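Local coordinates for iron-sulfur cluster assembly scaffold protein IscU (Streptococcus pyogenes, PDB 1SU0) that probably serves as a scaffold on which iron-sulfur clusters are built, with sulfur from IscS, before being handed to other proteins, at residues Lys107-Gly110 / Glu111-Leu114; Asn133-Lys136 / Glu137-Arg141. One frame throughout, in Å; residues are numbered along the deposited sequence.

Contact 1. Residues Lys107-Gly110 / Glu111-Leu114; sequences KELG and EAEL
Gly-110 O accepts a hydrogen bond from Glu-113 N, 3.0 Å long, with an N-H...O angle of 157°. One residue back, Leu-109 O has two donors. A water is the closer, donating to it at 2.9 Å, and Ala-112 N adds a weak, long bond of 3.5 Å. The same water weakly accepts from Ala-112 N at 3.3 Å, so it bridges the two backbone groups. Gly-110 has a positive phi of 65°, which glycine readily adopts.

Side chains add further contact around these bonds. Ala-112 CB lies 3.4 Å from Leu-109 O and 4.2 Å from Leu-109 CB. Glu-113, with CG set opposite its own N (chi1 -166°) and the rest of the chain extended, runs back alongside the first turn until OE2 is 3.8 Å from Lys-107 CA. The carboxylate thus meets the backbone of Lys-107 by van der Waals contact. Glu-111 points outward from the turn toward helix 8-19, where its OE1 is hydrogen-bonded to His-17 NE2.

These turns lie in the connection between helices 84-97 and 122-139. Leu-109 packs them on Leu-90, Ile-93 and Met-97 of the first of these, while Glu-111 and Leu-114 rest on helix 8-19.

The chemistry is therefore uneven: across Gly-110 one well-formed backbone bond, Glu-113 N to Gly-110 O, joins the two halves, whereas the carbonyl before it is satisfied chiefly by water, with the weak amide bond adding to it.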
ATOM      1  N   LYS A 107      -2.650 -11.464  -8.252  1.00 22.95           N
ATOM      2  CA  LYS A 107      -1.790 -11.063  -9.352  1.00 24.18           C
ATOM      3  C   LYS A 107      -1.912  -9.591  -9.700  1.00 24.81           C
ATOM      4  O   LYS A 107      -0.938  -8.997 -10.131  1.00 25.53           O
ATOM      5  CB  LYS A 107      -2.121 -11.879 -10.589  1.00 24.75           C
ATOM      6  CG  LYS A 107      -1.551 -13.298 -10.557  1.00 26.58           C
ATOM      7  CD  LYS A 107      -2.207 -14.208 -11.580  1.00 28.19           C
ATOM      8  CE  LYS A 107      -2.197 -13.599 -12.984  1.00 28.87           C
ATOM      9  NZ  LYS A 107      -2.942 -14.469 -13.984  1.00 29.73           N
ATOM     10  N   GLU A 108      -3.103  -9.013  -9.521  1.00 25.17           N
ATOM     11  CA  GLU A 108      -3.377  -7.606  -9.861  1.00 25.36           C
ATOM     12  C   GLU A 108      -2.792  -6.622  -8.864  1.00 24.80           C
ATOM     13  O   GLU A 108      -2.920  -5.418  -9.019  1.00 24.98           O
ATOM     14  CB  GLU A 108      -4.885  -7.368  -9.922  1.00 25.63           C
ATOM     15  CG  GLU A 108      -5.612  -8.241 -10.924  1.00 27.73           C
ATOM     16  CD  GLU A 108      -5.001  -8.124 -12.294  1.00 31.43           C
ATOM     17  OE1 GLU A 108      -4.851  -6.964 -12.743  1.00 34.47           O
ATOM     18  OE2 GLU A 108      -4.647  -9.175 -12.898  1.00 33.39           O
ATOM     19  N   LEU A 109      -2.196  -7.157  -7.813  1.00 24.81           N
ATOM     20  CA  LEU A 109      -1.587  -6.391  -6.740  1.00 24.35           C
ATOM     21  C   LEU A 109      -0.147  -6.068  -7.085  1.00 24.06           C
ATOM     22  O   LEU A 109       0.470  -5.246  -6.418  1.00 23.68           O
ATOM     23  CB  LEU A 109      -1.579  -7.246  -5.483  1.00 24.76           C
ATOM     24  CG  LEU A 109      -2.578  -7.080  -4.349  1.00 26.47           C
ATOM     25  CD1 LEU A 109      -3.798  -6.366  -4.765  1.00 26.28           C
ATOM     26  CD2 LEU A 109      -2.886  -8.436  -3.677  1.00 27.52           C
ATOM     27  N   GLY A 110       0.390  -6.730  -8.122  1.00 24.02           N
ATOM     28  CA  GLY A 110       1.773  -6.547  -8.546  1.00 23.21           C
ATOM     29  C   GLY A 110       2.778  -7.011  -7.495  1.00 22.96           C
ATOM     30  O   GLY A 110       2.648  -8.094  -6.934  1.00 22.24           O
ATOM     31  N   GLU A 111       3.788  -6.195  -7.214  1.00 22.36           N
ATOM     32  CA  GLU A 111       4.817  -6.628  -6.274  1.00 22.21           C
ATOM     33  C   GLU A 111       4.300  -6.731  -4.834  1.00 21.70           C
ATOM     34  O   GLU A 111       4.852  -7.472  -4.068  1.00 22.74           O
ATOM     35  CB  GLU A 111       6.093  -5.767  -6.381  1.00 21.72           C
ATOM     36  CG  GLU A 111       6.940  -6.095  -7.598  1.00 20.60           C
ATOM     37  CD  GLU A 111       8.047  -5.082  -7.855  1.00 19.49           C
ATOM     38  OE1 GLU A 111       8.445  -4.398  -6.917  1.00 17.29           O
ATOM     39  OE2 GLU A 111       8.505  -4.948  -9.000  1.00 18.55           O
ATOM     40  N   ALA A 112       3.248  -6.007  -4.472  1.00 21.70           N
ATOM     41  CA  ALA A 112       2.542  -6.215  -3.198  1.00 21.33           C
ATOM     42  C   ALA A 112       2.130  -7.674  -2.974  1.00 21.66           C
ATOM     43  O   ALA A 112       1.867  -8.088  -1.862  1.00 21.63           O
ATOM     44  CB  ALA A 112       1.307  -5.357  -3.123  1.00 21.08           C
ATOM     45  N   GLU A 113       2.064  -8.452  -4.034  1.00 21.88           N
ATOM     46  CA  GLU A 113       1.719  -9.848  -3.914  1.00 22.58           C
ATOM     47  C   GLU A 113       2.729 -10.614  -3.060  1.00 22.67           C
ATOM     48  O   GLU A 113       2.410 -11.666  -2.506  1.00 22.65           O
ATOM     49  CB  GLU A 113       1.608 -10.462  -5.301  1.00 22.53           C
ATOM     50  CG  GLU A 113       0.943 -11.801  -5.289  1.00 23.49           C
ATOM     51  CD  GLU A 113       0.931 -12.476  -6.657  1.00 24.90           C
ATOM     52  OE1 GLU A 113       0.414 -13.613  -6.695  1.00 24.30           O
ATOM     53  OE2 GLU A 113       1.454 -11.901  -7.664  1.00 24.78           O
ATOM     54  N   LEU A 114       3.935 -10.063  -2.955  1.00 22.87           N
ATOM     55  CA  LEU A 114       5.006 -10.616  -2.145  1.00 23.01           C
ATOM     56  C   LEU A 114       4.749 -10.569  -0.669  1.00 23.43           C
ATOM     57  O   LEU A 114       5.486 -11.187   0.093  1.00 24.29           O
ATOM     58  CB  LEU A 114       6.316  -9.869  -2.441  1.00 23.11           C
ATOM     59  CG  LEU A 114       6.865 -10.048  -3.871  1.00 23.39           C
ATOM     60  CD1 LEU A 114       8.235  -9.426  -3.982  1.00 23.16           C
ATOM     61  CD2 LEU A 114       6.909 -11.504  -4.306  1.00 22.60           C
TER
HETATM   62  O   HOH W   1       2.553  -3.202  -6.142  1.00 54.20           O

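Contact 2. Residues Asn133-Lys136 / Glu137-Arg141; sequences NALK and EAIKR
The carboxylate of Glu-137 turns one face to the backbone carbonyl of Asn-133, which lies over it displaced toward OE1; Asn-133 O is 3.0 Å from Glu-137 CD, an approach so close that the carboxylate's exact position is less certain. A bend at chi2 (82°) folds the chain back to this position, and beyond OE1 lies Lys-136 CB, 3.4 Å away. The same Asn-133 O accepts Glu-137 N at 3.2 Å, so acid and amide of one residue both approach one carbonyl. Opposite charges are near but not paired, Lys-136 NZ being 6.6 Å from Glu-137 OE1.

Successive i to i+4 bonds continue the helix. The straightest joins Ile-139 N to Leu-135 O (3.0 Å, 168°), and Leu-135 CG meets Ile-139 CD1 at 3.8 Å as the two chains cross obliquely. Lys-140 N closes the series on Lys-136 O, which also has Lys-140 CB and CG against it; Lys-140 is the first residue to leave helical geometry.

Helix 122-139 thus ends wedged between layers: Ala-134 and Ala-138 face strands 33-36 and 43-50, Leu-135 packs on Met-75 and Val-79 of helix 66-79, and Ile-139 reaches both Phe-50 of strand 43-50 and helix 84-97.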
ATOM      1  N   ASN A 133      -5.504   1.543   3.669  1.00 22.58           N
ATOM      2  CA  ASN A 133      -6.595   2.234   4.366  1.00 22.63           C
ATOM      3  C   ASN A 133      -6.485   3.741   4.249  1.00 22.47           C
ATOM      4  O   ASN A 133      -7.485   4.437   4.295  1.00 22.25           O
ATOM      5  CB  ASN A 133      -6.654   1.792   5.831  1.00 22.33           C
ATOM      6  CG  ASN A 133      -6.884   0.284   5.976  1.00 22.60           C
ATOM      7  OD1 ASN A 133      -6.906  -0.246   7.082  1.00 21.32           O
ATOM      8  ND2 ASN A 133      -7.001  -0.418   4.844  1.00 21.92           N
ATOM      9  N   ALA A 134      -5.272   4.251   4.073  1.00 23.00           N
ATOM     10  CA  ALA A 134      -5.086   5.684   3.827  1.00 23.25           C
ATOM     11  C   ALA A 134      -5.544   5.985   2.411  1.00 23.47           C
ATOM     12  O   ALA A 134      -5.939   7.107   2.100  1.00 23.47           O
ATOM     13  CB  ALA A 134      -3.630   6.109   4.031  1.00 23.02           C
ATOM     14  N   LEU A 135      -5.488   4.971   1.558  1.00 23.98           N
ATOM     15  CA  LEU A 135      -6.018   5.084   0.222  1.00 24.25           C
ATOM     16  C   LEU A 135      -7.533   5.101   0.283  1.00 24.76           C
ATOM     17  O   LEU A 135      -8.154   5.976  -0.307  1.00 24.98           O
ATOM     18  CB  LEU A 135      -5.541   3.924  -0.657  1.00 24.15           C
ATOM     19  CG  LEU A 135      -6.034   3.968  -2.099  1.00 24.00           C
ATOM     20  CD1 LEU A 135      -5.716   5.303  -2.729  1.00 24.38           C
ATOM     21  CD2 LEU A 135      -5.397   2.854  -2.894  1.00 25.54           C
ATOM     22  N   LYS A 136      -8.127   4.136   0.987  1.00 25.25           N
ATOM     23  CA  LYS A 136      -9.588   4.055   1.110  1.00 25.87           C
ATOM     24  C   LYS A 136     -10.180   5.412   1.510  1.00 26.00           C
ATOM     25  O   LYS A 136     -11.187   5.865   0.955  1.00 25.62           O
ATOM     26  CB  LYS A 136      -9.978   3.013   2.156  1.00 26.09           C
ATOM     27  CG  LYS A 136      -9.823   1.546   1.705  1.00 26.72           C
ATOM     28  CD  LYS A 136     -10.629   0.682   2.658  1.00 27.37           C
ATOM     29  CE  LYS A 136     -10.330  -0.782   2.555  1.00 27.44           C
ATOM     30  NZ  LYS A 136     -10.828  -1.423   3.815  1.00 28.14           N
ATOM     31  N   GLU A 137      -9.517   6.066   2.461  1.00 26.46           N
ATOM     32  CA  GLU A 137      -9.962   7.356   2.954  1.00 26.64           C
ATOM     33  C   GLU A 137      -9.807   8.441   1.892  1.00 26.25           C
ATOM     34  O   GLU A 137     -10.711   9.278   1.717  1.00 26.29           O
ATOM     35  CB  GLU A 137      -9.194   7.743   4.214  1.00 27.30           C
ATOM     36  CG  GLU A 137      -9.881   7.326   5.509  1.00 29.85           C
ATOM     37  CD  GLU A 137      -9.622   5.868   5.861  1.00 32.54           C
ATOM     38  OE1 GLU A 137      -9.824   4.980   4.984  1.00 32.22           O
ATOM     39  OE2 GLU A 137      -9.213   5.626   7.028  1.00 35.45           O
ATOM     40  N   ALA A 138      -8.670   8.424   1.194  1.00 25.43           N
ATOM     41  CA  ALA A 138      -8.379   9.407   0.141  1.00 25.31           C
ATOM     42  C   ALA A 138      -9.414   9.407  -0.993  1.00 25.30           C
ATOM     43  O   ALA A 138      -9.880  10.453  -1.442  1.00 25.18           O
ATOM     44  CB  ALA A 138      -6.990   9.187  -0.420  1.00 24.98           C
ATOM     45  N   ILE A 139      -9.764   8.220  -1.449  1.00 25.56           N
ATOM     46  CA  ILE A 139     -10.736   8.047  -2.520  1.00 25.58           C
ATOM     47  C   ILE A 139     -12.092   8.570  -2.059  1.00 25.95           C
ATOM     48  O   ILE A 139     -12.736   9.414  -2.724  1.00 26.19           O
ATOM     49  CB  ILE A 139     -10.802   6.560  -2.858  1.00 25.35           C
ATOM     50  CG1 ILE A 139      -9.574   6.177  -3.687  1.00 25.44           C
ATOM     51  CG2 ILE A 139     -12.076   6.226  -3.574  1.00 26.01           C
ATOM     52  CD1 ILE A 139      -9.365   4.703  -3.827  1.00 25.99           C
ATOM     53  N   LYS A 140     -12.503   8.099  -0.886  1.00 26.04           N
ATOM     54  CA  LYS A 140     -13.788   8.476  -0.315  1.00 25.96           C
ATOM     55  C   LYS A 140     -13.803   9.963   0.115  1.00 25.94           C
ATOM     56  O   LYS A 140     -14.771  10.440   0.703  1.00 26.05           O
ATOM     57  CB  LYS A 140     -14.155   7.501   0.821  1.00 25.81           C
ATOM     58  CG  LYS A 140     -13.678   7.871   2.215  1.00 26.63           C
ATOM     59  CD  LYS A 140     -14.690   7.441   3.283  1.00 27.38           C
ATOM     60  CE  LYS A 140     -14.598   8.303   4.530  1.00 27.07           C
ATOM     61  NZ  LYS A 140     -14.903   9.726   4.233  1.00 27.64           N
ATOM     62  N   ARG A 141     -12.719  10.662  -0.223  1.00 25.95           N
ATOM     63  CA  ARG A 141     -12.480  12.062   0.065  1.00 26.05           C
ATOM     64  C   ARG A 141     -12.507  12.324   1.563  1.00 26.24           C
ATOM     65  O   ARG A 141     -13.545  12.688   2.113  1.00 26.60           O
ATOM     66  CB  ARG A 141     -13.447  12.962  -0.709  1.00 26.21           C
ATOM     67  CG  ARG A 141     -13.129  13.033  -2.201  1.00 26.22           C
ATOM     68  CD  ARG A 141     -14.277  13.559  -3.047  1.00 26.04           C
ATOM     69  NE  ARG A 141     -15.406  12.639  -3.025  1.00 26.03           N
ATOM     70  CZ  ARG A 141     -16.584  12.878  -3.580  1.00 26.70           C
ATOM     71  NH1 ARG A 141     -16.819  14.020  -4.223  1.00 27.12           N
ATOM     72  NH2 ARG A 141     -17.543  11.964  -3.498  1.00 27.15           N
TER

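Overall arrangement
Contacts 1 and 2 follow one another along the chain and lie on opposite sides of its centre, with their centres 20 Å apart and nearest atoms about 10 Å apart. They do not touch, but both pack on helix 84-97: Leu-109 on Leu-90, Ile-93 and Met-97, Lys-136 on Ala-91, and Ile-139 on Lys-84, Ala-87 and Leu-88. Contact 1 is remote from the metal. Contact 2 is nearer, since helix 122-139 also carries the zinc ligand Cys-127; the side chain of Asn-133 is about 13 Å from the zinc ion, and that of Ala-134 about 10 Å from the side chain of Asp-42. Neither supplies a ligand; Cys-40 and Cys-65 complete the site.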